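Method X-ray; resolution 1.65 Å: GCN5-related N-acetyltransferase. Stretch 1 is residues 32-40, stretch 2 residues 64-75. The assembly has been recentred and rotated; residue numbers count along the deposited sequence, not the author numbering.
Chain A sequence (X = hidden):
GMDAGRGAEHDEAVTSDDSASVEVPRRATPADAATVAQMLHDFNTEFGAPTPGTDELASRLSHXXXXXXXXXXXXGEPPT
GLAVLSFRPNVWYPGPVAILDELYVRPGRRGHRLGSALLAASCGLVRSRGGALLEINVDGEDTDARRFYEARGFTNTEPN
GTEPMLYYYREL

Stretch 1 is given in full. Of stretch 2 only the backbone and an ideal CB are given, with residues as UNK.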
# COMPACT_ATOMS: atom_id res chain seq x y z
N ASP A 32 -15.85 10.73 16.37
CA ASP A 32 -14.73 11.63 16.10
C ASP A 32 -14.62 12.05 14.64
O ASP A 32 -13.64 12.72 14.29
CB ASP A 32 -13.41 10.99 16.52
CG ASP A 32 -13.31 10.74 18.02
OD1 ASP A 32 -13.52 11.73 18.79
OD2 ASP A 32 -12.99 9.59 18.40
N ALA A 33 -15.57 11.67 13.79
CA ALA A 33 -15.45 11.99 12.34
C ALA A 33 -15.22 13.49 12.06
O ALA A 33 -14.32 13.85 11.24
CB ALA A 33 -16.60 11.41 11.49
N ALA A 34 -15.96 14.36 12.71
CA ALA A 34 -15.82 15.78 12.45
C ALA A 34 -14.47 16.32 12.93
O ALA A 34 -13.84 17.16 12.24
CB ALA A 34 -17.02 16.61 13.04
N THR A 35 -14.02 15.85 14.10
CA THR A 35 -12.74 16.25 14.67
C THR A 35 -11.62 15.89 13.71
O THR A 35 -10.77 16.74 13.34
CB THR A 35 -12.54 15.57 16.05
OG1 THR A 35 -13.46 16.16 16.97
CG2 THR A 35 -11.10 15.74 16.62
N VAL A 36 -11.65 14.66 13.27
CA VAL A 36 -10.61 14.11 12.37
C VAL A 36 -10.64 14.85 11.03
O VAL A 36 -9.59 15.22 10.50
CB VAL A 36 -10.73 12.59 12.18
CG1 VAL A 36 -9.72 12.11 11.14
CG2 VAL A 36 -10.46 11.87 13.52
N ALA A 37 -11.84 15.07 10.50
CA ALA A 37 -12.02 15.83 9.25
C ALA A 37 -11.34 17.19 9.31
O ALA A 37 -10.58 17.57 8.41
CB ALA A 37 -13.49 15.99 8.90
N GLN A 38 -11.58 17.90 10.40
CA GLN A 38 -11.01 19.24 10.59
C GLN A 38 -9.50 19.21 10.78
O GLN A 38 -8.78 20.04 10.19
CB GLN A 38 -11.65 19.91 11.80
CG GLN A 38 -11.32 21.38 11.95
CD GLN A 38 -11.90 22.24 10.82
OE1 GLN A 38 -13.13 22.29 10.61
NE2 GLN A 38 -11.03 22.92 10.09
N MSE A 39 -9.00 18.25 11.54
CA MSE A 39 -7.56 18.07 11.64
C MSE A 39 -6.87 17.77 10.31
O MSE A 39 -5.81 18.36 10.01
CB MSE A 39 -7.21 17.01 12.67
CG MSE A 39 -7.69 17.34 14.05
SE MSE A 39 -7.33 15.86 15.22
CE MSE A 39 -5.31 16.03 14.95
N LEU A 40 -7.46 16.88 9.52
CA LEU A 40 -6.89 16.53 8.21
C LEU A 40 -6.88 17.73 7.28
O LEU A 40 -5.91 17.99 6.55
CB LEU A 40 -7.67 15.42 7.55
CG LEU A 40 -7.54 14.00 8.13
CD1 LEU A 40 -8.47 13.04 7.46
CD2 LEU A 40 -6.05 13.51 8.03
N UNK A 64 -15.39 5.18 7.24
CA UNK A 64 -14.14 4.51 7.54
C UNK A 64 -13.95 4.19 9.02
O UNK A 64 -13.48 3.09 9.36
CB UNK A 64 -12.97 5.37 7.05
N UNK A 65 -14.27 5.16 9.88
CA UNK A 65 -14.07 4.99 11.32
C UNK A 65 -15.03 3.92 11.93
O UNK A 65 -14.78 3.43 13.02
CB UNK A 65 -14.27 6.33 12.02
N UNK A 66 -16.11 3.59 11.21
CA UNK A 66 -17.03 2.52 11.56
C UNK A 66 -16.48 1.13 11.24
O UNK A 66 -16.98 0.13 11.76
CB UNK A 66 -18.36 2.73 10.83
N UNK A 67 -15.47 1.06 10.38
CA UNK A 67 -14.80 -0.20 10.01
C UNK A 67 -13.39 -0.35 10.57
O UNK A 67 -12.97 0.40 11.47
CB UNK A 67 -14.74 -0.31 8.49
N UNK A 68 -12.68 -1.32 10.00
CA UNK A 68 -11.37 -1.78 10.46
C UNK A 68 -10.32 -1.66 9.34
O UNK A 68 -9.16 -1.96 9.57
CB UNK A 68 -11.46 -3.23 10.95
N UNK A 69 -10.72 -1.14 8.16
CA UNK A 69 -9.77 -1.06 7.03
C UNK A 69 -8.83 0.14 7.12
O UNK A 69 -7.68 0.10 6.67
CB UNK A 69 -10.54 -0.99 5.71
N UNK A 70 -9.36 1.29 7.52
CA UNK A 70 -8.57 2.50 7.81
C UNK A 70 -8.85 2.82 9.26
O UNK A 70 -10.02 2.90 9.69
CB UNK A 70 -8.92 3.67 6.89
N UNK A 71 -7.77 2.94 10.03
CA UNK A 71 -7.85 3.20 11.47
C UNK A 71 -7.10 4.51 11.72
O UNK A 71 -6.06 4.78 11.12
CB UNK A 71 -7.27 2.05 12.29
N UNK A 72 -7.67 5.36 12.58
CA UNK A 72 -7.07 6.66 12.91
C UNK A 72 -6.81 6.67 14.42
O UNK A 72 -7.66 6.29 15.22
CB UNK A 72 -7.97 7.82 12.49
N UNK A 73 -5.57 7.03 14.76
CA UNK A 73 -5.12 7.21 16.17
C UNK A 73 -4.96 8.71 16.43
O UNK A 73 -4.44 9.44 15.56
CB UNK A 73 -3.81 6.47 16.44
N UNK A 74 -5.39 9.15 17.62
CA UNK A 74 -5.35 10.54 18.04
C UNK A 74 -4.46 10.69 19.28
O UNK A 74 -4.54 9.86 20.18
CB UNK A 74 -6.76 11.05 18.32
N UNK A 75 -3.62 11.72 19.26
CA UNK A 75 -2.70 12.07 20.37
C UNK A 75 -3.04 13.49 20.84
O UNK A 75 -3.15 14.42 20.04
CB UNK A 75 -1.24 11.98 19.94

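Stretch 1 offers an apolar helix face: Ala33, Val36 and Met39, a selenomethionine, with Asp32 just ahead of Ala33. The strand of stretch 2 crosses this helix at 80°, with the axes 10.8 Å apart at their closest. Contact is confined to three positions of stretch 2: 65, 72 and 74.

Position 64 opens a type I turn that ends at 67. Its CB is out of reach of stretch 1, so the helix sets no preference. It is Leu64, and its O accepts a hydrogen bond from N of residue 67 at 3.0 Å.

Position 65 points its CA-to-CB bond toward the helix start. Its CA lies 7.2 Å from CA of Ala33, and the ideal CB has no close neighbour in stretch 1. The small Ala33 leaves a gap that a medium or long apolar chain could fill; leucine, isoleucine or methionine would suit. The residue is Leu65, with rotamer m,t. Its CD1 packs 3.8 Å from CA of Ala33 and 4.2 Å from CB of Ala33. The same CD1 is 4.5 Å from CG2 of Val36.

Positions 66, 68 and 69 are out of reach, and stretch 1 cannot discriminate among side chains there. They are Ala66, Glu68 and Asp69. The carboxylate oxygens of Glu68 are hydrogen-bonded elsewhere in the structure.

Position 67 has phi/psi of -109/-165, and an ideal CB would have room. Glycine is allowed but not demanded by stretch 1. It is Gly67.

Positions 70, 71 and 73 lie in the strand, out of reach of the helix. Their extended backbone is compatible with beta-branched or other apolar residues. They are Val70, Val71 and Leu73.

Position 72 faces the helix. Its ideal CB is already 4.8 Å from CG1 of Val36, so a compact apolar residue such as valine or isoleucine suits. The residue is Val72, chi1 t. Its CG1 meets CG2 of Val36 at 4.1 Å.

Position 74 also faces the helix, but its ideal CB has no close neighbour in stretch 1. Val36 and Met39 favour an apolar chain long enough to cross the space, such as leucine or methionine. The residue is Leu74, rotamer m,t, which has the largest covered area in stretch 2. Its CD2 lies 3.9 Å from SE of Met39 and 4.1 Å from CG2 of Val36. Its CD1 is 4.2 Å from CG of Asp32, whose carboxylate oxygens are hydrogen-bonded elsewhere in the structure.

Position 75 points away from the helix, so many residues would do. It is Ala75.

Stretch 2 64-75: LLAGEDVVVLLA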
# COMPACT_ATOMS: atom_id res chain seq x y z
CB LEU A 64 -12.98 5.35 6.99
CG LEU A 64 -12.93 5.50 5.50
CD1 LEU A 64 -11.79 6.44 5.08
CD2 LEU A 64 -12.84 4.15 4.82
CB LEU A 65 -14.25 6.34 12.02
CG LEU A 65 -13.23 7.43 11.68
CD1 LEU A 65 -13.49 8.73 12.43
CD2 LEU A 65 -11.80 6.90 11.96
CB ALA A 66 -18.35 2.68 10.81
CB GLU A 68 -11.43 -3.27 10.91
CG GLU A 68 -12.48 -3.54 11.97
CD GLU A 68 -12.22 -2.73 13.24
OE1 GLU A 68 -11.04 -2.66 13.62
OE2 GLU A 68 -13.18 -2.14 13.82
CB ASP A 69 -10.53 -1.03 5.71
CG ASP A 69 -11.51 -2.17 5.58
OD1 ASP A 69 -11.09 -3.32 5.82
OD2 ASP A 69 -12.68 -1.88 5.24
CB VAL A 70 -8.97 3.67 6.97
CG1 VAL A 70 -8.30 4.99 7.42
CG2 VAL A 70 -8.61 3.37 5.50
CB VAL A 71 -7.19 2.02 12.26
CG1 VAL A 71 -7.01 2.45 13.77
CG2 VAL A 71 -7.98 0.67 12.07
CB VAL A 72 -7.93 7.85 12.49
CG1 VAL A 72 -7.34 9.18 13.07
CG2 VAL A 72 -8.11 7.86 10.95
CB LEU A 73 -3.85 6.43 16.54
CG LEU A 73 -3.87 4.92 16.33
CD1 LEU A 73 -2.54 4.30 16.72
CD2 LEU A 73 -5.03 4.28 17.08
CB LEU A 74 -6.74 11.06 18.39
CG LEU A 74 -7.76 11.07 17.25
CD1 LEU A 74 -9.13 11.38 17.77
CD2 LEU A 74 -7.33 12.08 16.21
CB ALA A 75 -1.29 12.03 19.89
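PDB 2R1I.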